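Local coordinates for protein GH61E (Thielavia terrestris, PDB 3EJA) that probably acts as a copper-dependent lytic polysaccharide monooxygenase of family AA9, cleaving cellulose-type chains by oxidation at their glycosidic bonds, at residues P5-G10 with V58-N63; T52-T57 with L159-G164; V72-A77 with K97-H102; A93-V98 with V173-A178. All blocks are in the same frame, centred on the assembly; numbering follows the deposited sequence. Where two conformers were deposited one is given.

Contact 1 (P5-G10 with V58-N63); sequences PRVNDG and VTYWAN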
# COMPACT_ATOMS: atom_id res chain seq x y z
N PRO A 5 -4.38 8.70 5.92
CA PRO A 5 -5.50 9.57 5.53
C PRO A 5 -5.26 10.60 4.41
O PRO A 5 -6.22 11.13 3.85
CB PRO A 5 -5.83 10.30 6.84
CG PRO A 5 -4.48 10.45 7.53
CD PRO A 5 -3.65 9.24 7.10
N ARG A 6 -3.99 10.90 4.10
CA ARG A 6 -3.65 12.05 3.25
C ARG A 6 -2.49 11.81 2.31
O ARG A 6 -1.55 11.06 2.62
CB ARG A 6 -3.27 13.26 4.13
CG ARG A 6 -4.35 13.81 5.03
CD ARG A 6 -3.81 14.93 5.94
NE ARG A 6 -3.02 14.41 7.06
CZ ARG A 6 -1.73 14.70 7.28
NH1 ARG A 6 -1.06 15.51 6.47
NH2 ARG A 6 -1.11 14.16 8.32
N VAL A 7 -2.53 12.50 1.17
CA VAL A 7 -1.39 12.57 0.26
C VAL A 7 -0.99 14.03 0.04
O VAL A 7 -1.86 14.92 0.07
CB VAL A 7 -1.65 11.87 -1.10
CG1 VAL A 7 -1.54 10.35 -0.95
CG2 VAL A 7 -3.01 12.27 -1.69
N ASN A 8 0.30 14.26 -0.16
CA ASN A 8 0.87 15.61 -0.31
C ASN A 8 0.29 16.63 0.69
O ASN A 8 0.33 16.40 1.90
CB ASN A 8 0.75 16.11 -1.76
CG ASN A 8 1.69 15.37 -2.70
OD1 ASN A 8 2.30 14.37 -2.32
ND2 ASN A 8 1.82 15.86 -3.92
N ASP A 9 -0.28 17.72 0.17
CA ASP A 9 -0.80 18.81 1.02
C ASP A 9 -2.32 18.73 1.24
O ASP A 9 -2.94 19.67 1.77
CB ASP A 9 -0.46 20.16 0.38
CG ASP A 9 -1.11 20.34 -0.99
OD1 ASP A 9 -1.29 19.34 -1.73
OD2 ASP A 9 -1.45 21.49 -1.33
N GLY A 10 -2.92 17.61 0.84
CA GLY A 10 -4.37 17.44 0.94
C GLY A 10 -4.85 17.15 2.35
O GLY A 10 -4.07 16.79 3.23
N VAL A 58 5.24 11.25 -4.62
CA VAL A 58 4.02 11.56 -3.87
C VAL A 58 4.30 11.27 -2.39
O VAL A 58 4.87 10.24 -2.05
CB VAL A 58 2.80 10.74 -4.38
CG1 VAL A 58 1.63 10.83 -3.40
CG2 VAL A 58 2.38 11.21 -5.78
N THR A 59 3.91 12.20 -1.52
CA THR A 59 4.03 11.98 -0.08
C THR A 59 2.75 11.34 0.44
O THR A 59 1.66 11.91 0.29
CB THR A 59 4.34 13.30 0.67
OG1 THR A 59 5.61 13.80 0.23
CG2 THR A 59 4.37 13.08 2.17
N TYR A 60 2.88 10.14 1.02
CA TYR A 60 1.73 9.50 1.66
C TYR A 60 1.91 9.62 3.17
O TYR A 60 2.98 9.30 3.71
CB TYR A 60 1.61 8.03 1.24
CG TYR A 60 0.18 7.56 0.91
CD1 TYR A 60 -0.85 7.70 1.83
CD2 TYR A 60 -0.11 6.97 -0.32
CE1 TYR A 60 -2.15 7.27 1.54
CE2 TYR A 60 -1.41 6.54 -0.64
CZ TYR A 60 -2.42 6.68 0.30
OH TYR A 60 -3.69 6.24 -0.00
N TRP A 61 0.87 10.10 3.84
CA TRP A 61 0.94 10.38 5.28
C TRP A 61 0.24 9.29 6.07
O TRP A 61 -0.85 8.85 5.71
CB TRP A 61 0.30 11.74 5.61
CG TRP A 61 1.04 12.92 5.06
CD1 TRP A 61 0.84 13.53 3.86
CD2 TRP A 61 2.10 13.64 5.71
NE1 TRP A 61 1.71 14.59 3.71
CE2 TRP A 61 2.49 14.68 4.83
CE3 TRP A 61 2.76 13.51 6.95
CZ2 TRP A 61 3.52 15.58 5.14
CZ3 TRP A 61 3.78 14.42 7.26
CH2 TRP A 61 4.15 15.43 6.36
N ALA A 62 0.88 8.86 7.15
CA ALA A 62 0.25 7.99 8.14
C ALA A 62 -0.07 8.81 9.39
O ALA A 62 0.64 9.78 9.70
CB ALA A 62 1.16 6.81 8.48
N ASN A 63 -1.13 8.43 10.10
CA ASN A 63 -1.58 9.17 11.28
C ASN A 63 -1.95 8.26 12.44
O ASN A 63 -2.85 7.43 12.30
CB ASN A 63 -2.73 10.11 10.92
CG ASN A 63 -3.09 11.03 12.07
OD1 ASN A 63 -3.55 10.59 13.12
ND2 ASN A 63 -2.88 12.32 11.87

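Contact 2 (T52-T57 with L159-G164); sequences TTAGST and LSVTGG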
# COMPACT_ATOMS: atom_id res chain seq x y z
N THR A 52 -0.17 14.64 -10.49
CA THR A 52 1.27 14.43 -10.34
C THR A 52 1.86 13.96 -11.66
O THR A 52 1.14 13.52 -12.55
CB THR A 52 1.58 13.45 -9.17
OG1 THR A 52 2.94 13.64 -8.74
CG2 THR A 52 1.34 11.99 -9.58
N THR A 53 3.18 14.06 -11.81
CA THR A 53 3.83 13.63 -13.04
C THR A 53 4.57 12.32 -12.80
O THR A 53 5.02 12.05 -11.69
CB THR A 53 4.82 14.68 -13.58
OG1 THR A 53 5.92 14.84 -12.66
CG2 THR A 53 4.12 16.03 -13.79
N ALA A 54 4.69 11.52 -13.86
CA ALA A 54 5.50 10.32 -13.82
C ALA A 54 6.95 10.74 -13.54
O ALA A 54 7.46 11.67 -14.16
CB ALA A 54 5.40 9.56 -15.13
N GLY A 55 7.57 10.07 -12.57
CA GLY A 55 8.93 10.43 -12.16
C GLY A 55 8.98 11.31 -10.92
O GLY A 55 10.05 11.51 -10.34
N SER A 56 7.83 11.84 -10.50
CA SER A 56 7.76 12.66 -9.30
C SER A 56 7.56 11.80 -8.05
O SER A 56 7.37 10.58 -8.14
CB SER A 56 6.65 13.72 -9.42
OG SER A 56 5.38 13.12 -9.27
N THR A 57 7.62 12.44 -6.89
CA THR A 57 7.39 11.77 -5.61
C THR A 57 6.06 12.22 -5.03
O THR A 57 5.76 13.41 -4.96
CB THR A 57 8.53 12.08 -4.62
OG1 THR A 57 9.77 11.58 -5.15
CG2 THR A 57 8.27 11.45 -3.26
N LEU A 159 -5.04 9.36 -8.20
CA LEU A 159 -4.00 10.11 -8.90
C LEU A 159 -4.33 10.35 -10.37
O LEU A 159 -4.98 9.52 -11.02
CB LEU A 159 -2.66 9.34 -8.82
CG LEU A 159 -1.68 9.62 -7.67
CD1 LEU A 159 -2.37 9.63 -6.31
CD2 LEU A 159 -0.51 8.62 -7.68
N SER A 160 -3.89 11.50 -10.88
CA SER A 160 -3.81 11.74 -12.31
C SER A 160 -2.34 11.92 -12.68
O SER A 160 -1.72 12.92 -12.31
CB SER A 160 -4.62 12.97 -12.71
OG SER A 160 -4.49 13.22 -14.09
N VAL A 161 -1.79 10.94 -13.39
CA VAL A 161 -0.38 10.91 -13.77
C VAL A 161 -0.19 11.39 -15.21
O VAL A 161 -0.82 10.87 -16.13
CB VAL A 161 0.23 9.50 -13.58
CG1 VAL A 161 1.69 9.45 -14.04
CG2 VAL A 161 0.12 9.06 -12.12
N THR A 162 0.66 12.40 -15.39
CA THR A 162 0.97 12.93 -16.71
C THR A 162 2.45 12.76 -17.03
O THR A 162 3.25 12.50 -16.14
CB THR A 162 0.57 14.42 -16.83
OG1 THR A 162 1.27 15.18 -15.84
CG2 THR A 162 -0.93 14.60 -16.63
N GLY A 163 2.80 12.90 -18.31
CA GLY A 163 4.19 12.85 -18.75
C GLY A 163 4.84 11.49 -18.61
O GLY A 163 6.04 11.40 -18.33
N GLY A 164 4.05 10.44 -18.81
CA GLY A 164 4.53 9.07 -18.65
C GLY A 164 5.21 8.50 -19.88
O GLY A 164 5.45 9.22 -20.86
O HOH W 1 7.18 12.94 -16.39

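Contact 3 (V72-A77 with K97-H102); sequences VQFYMA and KVYEDH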
# COMPACT_ATOMS: atom_id res chain seq x y z
N VAL A 72 6.53 -1.36 4.96
CA VAL A 72 5.66 -0.45 4.21
C VAL A 72 5.83 -0.79 2.73
O VAL A 72 6.96 -0.94 2.23
CB VAL A 72 6.04 1.04 4.47
CG1 VAL A 72 5.34 1.98 3.47
CG2 VAL A 72 5.68 1.44 5.90
N GLN A 73 4.70 -0.93 2.03
CA GLN A 73 4.72 -1.18 0.59
C GLN A 73 3.68 -0.30 -0.10
O GLN A 73 2.65 0.03 0.49
CB GLN A 73 4.44 -2.67 0.31
CG GLN A 73 5.29 -3.63 1.18
CD GLN A 73 5.29 -5.06 0.70
OE1 GLN A 73 6.35 -5.64 0.47
NE2 GLN A 73 4.10 -5.64 0.52
N PHE A 74 3.98 0.10 -1.34
CA PHE A 74 3.02 0.86 -2.16
C PHE A 74 2.79 0.16 -3.49
O PHE A 74 3.73 -0.35 -4.10
CB PHE A 74 3.49 2.31 -2.38
CG PHE A 74 3.55 3.13 -1.12
CD1 PHE A 74 2.41 3.74 -0.62
CD2 PHE A 74 4.75 3.25 -0.41
CE1 PHE A 74 2.45 4.48 0.57
CE2 PHE A 74 4.81 3.98 0.77
CZ PHE A 74 3.65 4.60 1.27
N TYR A 75 1.53 0.12 -3.92
CA TYR A 75 1.16 -0.43 -5.22
C TYR A 75 0.37 0.60 -6.02
O TYR A 75 -0.20 1.53 -5.45
CB TYR A 75 0.29 -1.67 -5.07
CG TYR A 75 0.91 -2.90 -4.43
CD1 TYR A 75 1.19 -2.95 -3.05
CD2 TYR A 75 1.13 -4.05 -5.19
CE1 TYR A 75 1.73 -4.12 -2.46
CE2 TYR A 75 1.66 -5.21 -4.61
CZ TYR A 75 1.95 -5.24 -3.26
OH TYR A 75 2.46 -6.40 -2.72
N MET A 76 0.32 0.42 -7.33
CA MET A 76 -0.49 1.26 -8.21
C MET A 76 -1.31 0.39 -9.18
O MET A 76 -0.94 -0.74 -9.46
CB MET A 76 0.39 2.22 -9.01
CG MET A 76 1.07 3.29 -8.15
SD MET A 76 2.18 4.33 -9.13
CE MET A 76 0.99 5.47 -9.87
N ALA A 77 -2.42 0.95 -9.66
CA ALA A 77 -3.25 0.32 -10.69
C ALA A 77 -3.82 1.39 -11.61
O ALA A 77 -4.35 2.41 -11.14
CB ALA A 77 -4.38 -0.49 -10.05
N LYS A 97 3.60 -3.43 -7.77
CA LYS A 97 4.32 -2.85 -6.62
C LYS A 97 5.32 -1.80 -7.08
O LYS A 97 6.12 -2.06 -7.98
CB LYS A 97 5.05 -3.96 -5.85
CG LYS A 97 5.80 -3.48 -4.62
CD LYS A 97 6.59 -4.61 -3.96
CE LYS A 97 5.71 -5.46 -3.04
NZ LYS A 97 6.41 -6.75 -2.73
N VAL A 98 5.28 -0.62 -6.45
CA VAL A 98 6.21 0.47 -6.78
C VAL A 98 7.23 0.78 -5.68
O VAL A 98 8.21 1.50 -5.94
CB VAL A 98 5.47 1.78 -7.23
CG1 VAL A 98 4.63 1.52 -8.47
CG2 VAL A 98 4.62 2.36 -6.10
N TYR A 99 7.00 0.26 -4.48
CA TYR A 99 7.88 0.51 -3.33
C TYR A 99 7.72 -0.58 -2.29
O TYR A 99 6.60 -1.06 -2.05
CB TYR A 99 7.57 1.89 -2.70
CG TYR A 99 8.38 2.18 -1.46
CD1 TYR A 99 7.95 1.72 -0.20
CD2 TYR A 99 9.59 2.89 -1.53
CE1 TYR A 99 8.69 1.97 0.94
CE2 TYR A 99 10.34 3.14 -0.39
CZ TYR A 99 9.89 2.67 0.84
OH TYR A 99 10.62 2.92 1.98
N GLU A 100 8.83 -0.96 -1.66
CA GLU A 100 8.81 -1.78 -0.45
C GLU A 100 10.04 -1.44 0.38
O GLU A 100 11.07 -1.05 -0.17
CB GLU A 100 8.79 -3.28 -0.80
CG GLU A 100 10.12 -3.80 -1.38
CD GLU A 100 10.08 -5.25 -1.81
OE1 GLU A 100 9.00 -5.87 -1.78
OE2 GLU A 100 11.14 -5.76 -2.21
N ASP A 101 9.95 -1.55 1.68
CA ASP A 101 11.16 -1.38 2.46
C ASP A 101 11.60 -2.73 3.04
O ASP A 101 10.87 -3.72 2.96
CB ASP A 101 10.99 -0.29 3.53
CG ASP A 101 9.84 -0.56 4.45
OD1 ASP A 101 9.32 -1.69 4.44
OD2 ASP A 101 9.47 0.36 5.21
N HIS A 102 12.80 -2.75 3.60
CA HIS A 102 13.38 -3.97 4.15
C HIS A 102 13.92 -3.65 5.53
O HIS A 102 14.41 -2.54 5.75
CB HIS A 102 14.50 -4.50 3.25
CG HIS A 102 14.08 -4.70 1.83
ND1 HIS A 102 14.63 -4.00 0.78
CD2 HIS A 102 13.15 -5.52 1.28
CE1 HIS A 102 14.06 -4.38 -0.35
NE2 HIS A 102 13.16 -5.30 -0.07

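Contact 4 (A93-V98 with V173-A178); sequences AVWFKV and VAFPGA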
# COMPACT_ATOMS: atom_id res chain seq x y z
N ALA A 93 -6.42 -8.68 -11.73
CA ALA A 93 -4.96 -8.61 -11.59
C ALA A 93 -4.42 -7.35 -12.26
O ALA A 93 -3.89 -7.41 -13.37
CB ALA A 93 -4.30 -9.87 -12.13
N VAL A 94 -4.56 -6.21 -11.58
CA VAL A 94 -4.19 -4.92 -12.16
C VAL A 94 -3.16 -4.15 -11.32
O VAL A 94 -2.74 -3.05 -11.69
CB VAL A 94 -5.44 -4.02 -12.39
CG1 VAL A 94 -6.40 -4.66 -13.39
CG2 VAL A 94 -6.16 -3.72 -11.05
N TRP A 95 -2.76 -4.72 -10.18
CA TRP A 95 -1.87 -4.00 -9.25
C TRP A 95 -0.40 -4.35 -9.45
O TRP A 95 -0.05 -5.54 -9.53
CB TRP A 95 -2.29 -4.27 -7.80
CG TRP A 95 -3.65 -3.74 -7.49
CD1 TRP A 95 -4.83 -4.40 -7.64
CD2 TRP A 95 -3.97 -2.44 -6.98
NE1 TRP A 95 -5.88 -3.60 -7.25
CE2 TRP A 95 -5.38 -2.39 -6.84
CE3 TRP A 95 -3.21 -1.31 -6.63
CZ2 TRP A 95 -6.05 -1.25 -6.36
CZ3 TRP A 95 -3.88 -0.18 -6.15
CH2 TRP A 95 -5.28 -0.16 -6.02
N PHE A 96 0.46 -3.33 -9.51
CA PHE A 96 1.91 -3.54 -9.51
C PHE A 96 2.57 -2.81 -8.34
O PHE A 96 2.12 -1.74 -7.94
CB PHE A 96 2.54 -3.17 -10.87
CG PHE A 96 2.28 -1.74 -11.30
CD1 PHE A 96 1.10 -1.40 -11.95
CD2 PHE A 96 3.25 -0.75 -11.09
CE1 PHE A 96 0.86 -0.08 -12.36
CE2 PHE A 96 3.02 0.57 -11.51
CZ PHE A 96 1.82 0.90 -12.15
N LYS A 97 3.60 -3.43 -7.77
CA LYS A 97 4.32 -2.85 -6.62
C LYS A 97 5.32 -1.80 -7.08
O LYS A 97 6.12 -2.06 -7.98
CB LYS A 97 5.05 -3.96 -5.85
CG LYS A 97 5.80 -3.48 -4.62
CD LYS A 97 6.59 -4.61 -3.96
CE LYS A 97 5.71 -5.46 -3.04
NZ LYS A 97 6.41 -6.75 -2.73
N VAL A 98 5.28 -0.62 -6.45
CA VAL A 98 6.21 0.47 -6.78
C VAL A 98 7.23 0.78 -5.68
O VAL A 98 8.21 1.50 -5.94
CB VAL A 98 5.47 1.78 -7.23
CG1 VAL A 98 4.63 1.52 -8.47
CG2 VAL A 98 4.62 2.36 -6.10
N VAL A 173 -0.94 -8.16 -10.02
CA VAL A 173 -1.64 -9.03 -9.04
C VAL A 173 -2.99 -8.46 -8.62
O VAL A 173 -3.29 -7.28 -8.85
CB VAL A 173 -0.77 -9.29 -7.77
CG1 VAL A 173 0.54 -9.98 -8.14
CG2 VAL A 173 -0.51 -8.00 -6.99
N ALA A 174 -3.82 -9.30 -8.00
CA ALA A 174 -5.13 -8.89 -7.51
C ALA A 174 -5.16 -8.77 -5.98
O ALA A 174 -4.39 -9.44 -5.29
CB ALA A 174 -6.18 -9.90 -7.98
N PHE A 175 -6.02 -7.90 -5.46
CA PHE A 175 -6.29 -7.81 -4.01
C PHE A 175 -7.80 -7.88 -3.79
O PHE A 175 -8.51 -6.96 -4.19
CB PHE A 175 -5.78 -6.49 -3.43
CG PHE A 175 -4.29 -6.41 -3.32
CD1 PHE A 175 -3.61 -7.10 -2.32
CD2 PHE A 175 -3.55 -5.60 -4.20
CE1 PHE A 175 -2.22 -7.01 -2.20
CE2 PHE A 175 -2.17 -5.51 -4.08
CZ PHE A 175 -1.50 -6.22 -3.08
N PRO A 176 -8.29 -8.96 -3.14
CA PRO A 176 -7.53 -10.13 -2.65
C PRO A 176 -6.98 -10.98 -3.79
O PRO A 176 -7.44 -10.87 -4.94
CB PRO A 176 -8.57 -10.93 -1.87
CG PRO A 176 -9.87 -10.52 -2.40
CD PRO A 176 -9.73 -9.08 -2.84
N GLY A 177 -6.00 -11.82 -3.47
CA GLY A 177 -5.40 -12.72 -4.44
C GLY A 177 -3.89 -12.81 -4.28
O GLY A 177 -3.32 -13.91 -4.33
N ALA A 178 -3.26 -11.65 -4.07
CA ALA A 178 -1.80 -11.56 -4.05
C ALA A 178 -1.16 -12.22 -2.83
O ALA A 178 -0.04 -12.71 -2.92
CB ALA A 178 -1.36 -10.10 -4.13

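Contact 1 (P5-G10 with V58-N63)
Arg6 and Trp61 meet in a cation-pi stack between 5-10 and 58-63, in which the guanidinium lies over one face of the indole. Arg6 CZ sits 4.4 Å from the centroid of the five-membered ring of Trp61, and the two planes are 27° apart. The bend at chi3 (-76°) turns NE out of the line of the arginine chain. Within the group it is NH1 that comes down on the ring, 3.6 Å from Trp61 CG. Thr59 CG2 lies over the opposite face, toward its rim.

Four hydrogen bonds join the segments. Trp61 N gives a nearly straight bond to Arg6 O, and Asn8 N reaches Thr59 O at 2.8 Å. Beyond the last bridge the side chain of Asn8 stands in for backbone: its OD1 accepts from Thr59 N at 2.8 Å, almost head-on to the carbonyl. Trp61 NE1 in turn donates to Asn8 O at 2.9 Å, on a lone pair, though bent (133° at the hydrogen). A phenylalanine in place of Trp61 would probably leave Asn8 O without this donor and the guanidinium with a smaller surface to lie on.

On the other side of the sheet the contact is apolar. Val7 CG1 stands over the middle of the Tyr60 ring, 3.6 Å from its centroid, in a CH-pi contact, and also touches Val58 CG1; the phenol OH bonds to Ser155. The whole is an antiparallel pair of strands distant in sequence, the first leaving through a type II' turn from Val7 to Gly10, at one margin of the three-stranded sheet of the AA9 beta sandwich.

Contact 2 (T52-T57 with L159-G164)
A short parallel strand pair joins 52-57 to 159-164, where strand 50-53 forms one margin of the mixed five-stranded sheet of the beta sandwich. Thr52 is bridged with Val161 and Thr53 with Thr162. Thr52 N donates to Ser160 O at 2.9 Å, and Thr162 N returns a bond to Thr52 O. Ala54 N closes the series on Thr162 O at 2.9 Å.

The methyl groups follow this register. Thr52 and Val161 run alongside each other, with Thr52 CG2 4.1 Å from Val161 CG2, while Val161 CG1 rests against Ala54 CB. On the other face Thr53 CG2 approaches Thr162 OG1 to 3.6 Å. Past the strand end a water donates to both Ala54 O and Gly163 O and so links the two segments; Ala54 CB also packs on Gly164 CA.

The chain then leaves in a type II turn from Thr53 to Ser56, where a side chain on Gly55 would run into the carbonyl O of Ala54. Thr53 O takes two donors there, Ser56 N and Ser56 OG, the latter at 2.7 Å on a lone pair. The chemistry is thus mainly that of backbone bonds, with small side chains packed beside them and water carrying the link beyond the last direct bond.

Contact 3 (V72-A77 with K97-H102)
Strands 72-77 and 97-100 run antiparallel, their axes 4.5 Å apart at closest, with a classic beta bulge where Val98 and Tyr99 both face Phe74. Val98 N bonds to Phe74 O at 2.8 Å, Tyr99 N only weakly to the same oxygen, and Phe74 N donates to Tyr99 O at 3.0 Å.

At the far end Asp101 both gives and takes. Its N bonds to Val72 O, and its OD1 accepts from Val72 N at 2.9 Å on the syn side, 33° out of the carboxylate plane; chi1 of 57° sets CG between the backbone N and the carbonyl carbon, bringing the carboxylate within range. An alanine here would probably leave Val72 N without its carboxylate acceptor.

Lys97 CB lies over one face of the Tyr75 ring, toward the rim. The lysine chain bends at chi3, and NZ forms a salt bridge with Glu100 OE1 at 2.9 Å, a weak bond to Gln73 OE1, and bonds to the carbonyls of Pro201 and Pro203. Gln73 NE2 has Glu137 as partner, and Tyr75 OH has Tyr179.

Across the sheet from these, Phe74 CD2 meets Tyr99 CD1 at 3.6 Å with the rings oblique, and Met76 SD touches Val98 CG1. This second face packs on Phe119 and Val121 of strand 118-122, while strand 130-140 flanks 72-78 on its other side.

Contact 4 (A93-V98 with V173-A178)
The indole of Trp95 takes the rim of Phe175 on one of its faces: Phe175 CD2 stands 3.7 Å above the plane, offset toward the rim, in a T-shaped pair. The centroids of the five-membered ring of Trp95 and of Phe175 are 5.4 Å apart, with planes at 73°. Trp95 CG in turn lies at the edge of the Phe175 ring, near its plane. Val173 O sits at the edge of the indole, close to its plane, 3.5 Å from Trp95 CD1. The ring NH of Trp95 is held by Gly90 O.

The same carbonyl of Val173 serves the backbone. Trp95 N donates to Val173 O at 2.9 Å, and Val173 N answers on a lone pair of Trp95 O at 2.8 Å. Ala93 CA adds a CA-H...O contact to Val173 O, so several groups crowd round that one oxygen. Since Val94 and Trp95 both face Val173, this single antiparallel bridge carries a classic beta bulge.

Apolar packing is slight outside the ring pair. With CG anti to its carbonyl carbon (chi1 -64°), Trp95 brings CG to 3.8 Å from Phe175 CD2, while Trp95 CB packs on Val173 CG2 at 4.2 Å. Ala174 CB leans on Ala93 CA at 4.0 Å.

Phe175 also meets Tyr75 and Tyr179 edge-to-face and Arg135 by a cation-pi contact. The arrangement is that of a long loop following strand 151-162, fastened by one bulged bridge and an aromatic cluster to the chain that leads into strand 96-100 of the five-stranded sheet.

The four contacts span both sheets of the sandwich. Contact 1 belongs to the three-stranded sheet; contacts 2 and 3 lie at the two margins of the five-stranded one, their centres about 16 Å apart, and contact 4 ties a loop to the chain entering strand 96-100. Contacts 3 and 4 share Lys97 and Val98, with centres about 11 Å apart. Between the sheets, Tyr60 of contact 1 packs on Phe74 of contact 3, and Val58 on Thr52 of contact 2; Leu159 of contact 2 packs on Met76 of contact 3. Contact 1 closes before contact 3 opens, whereas contacts 1 and 2 interleave along the chain. Segments far apart in sequence are thus brought together in the two packed sheets, with contact 1 nearer the metal site than contact 2.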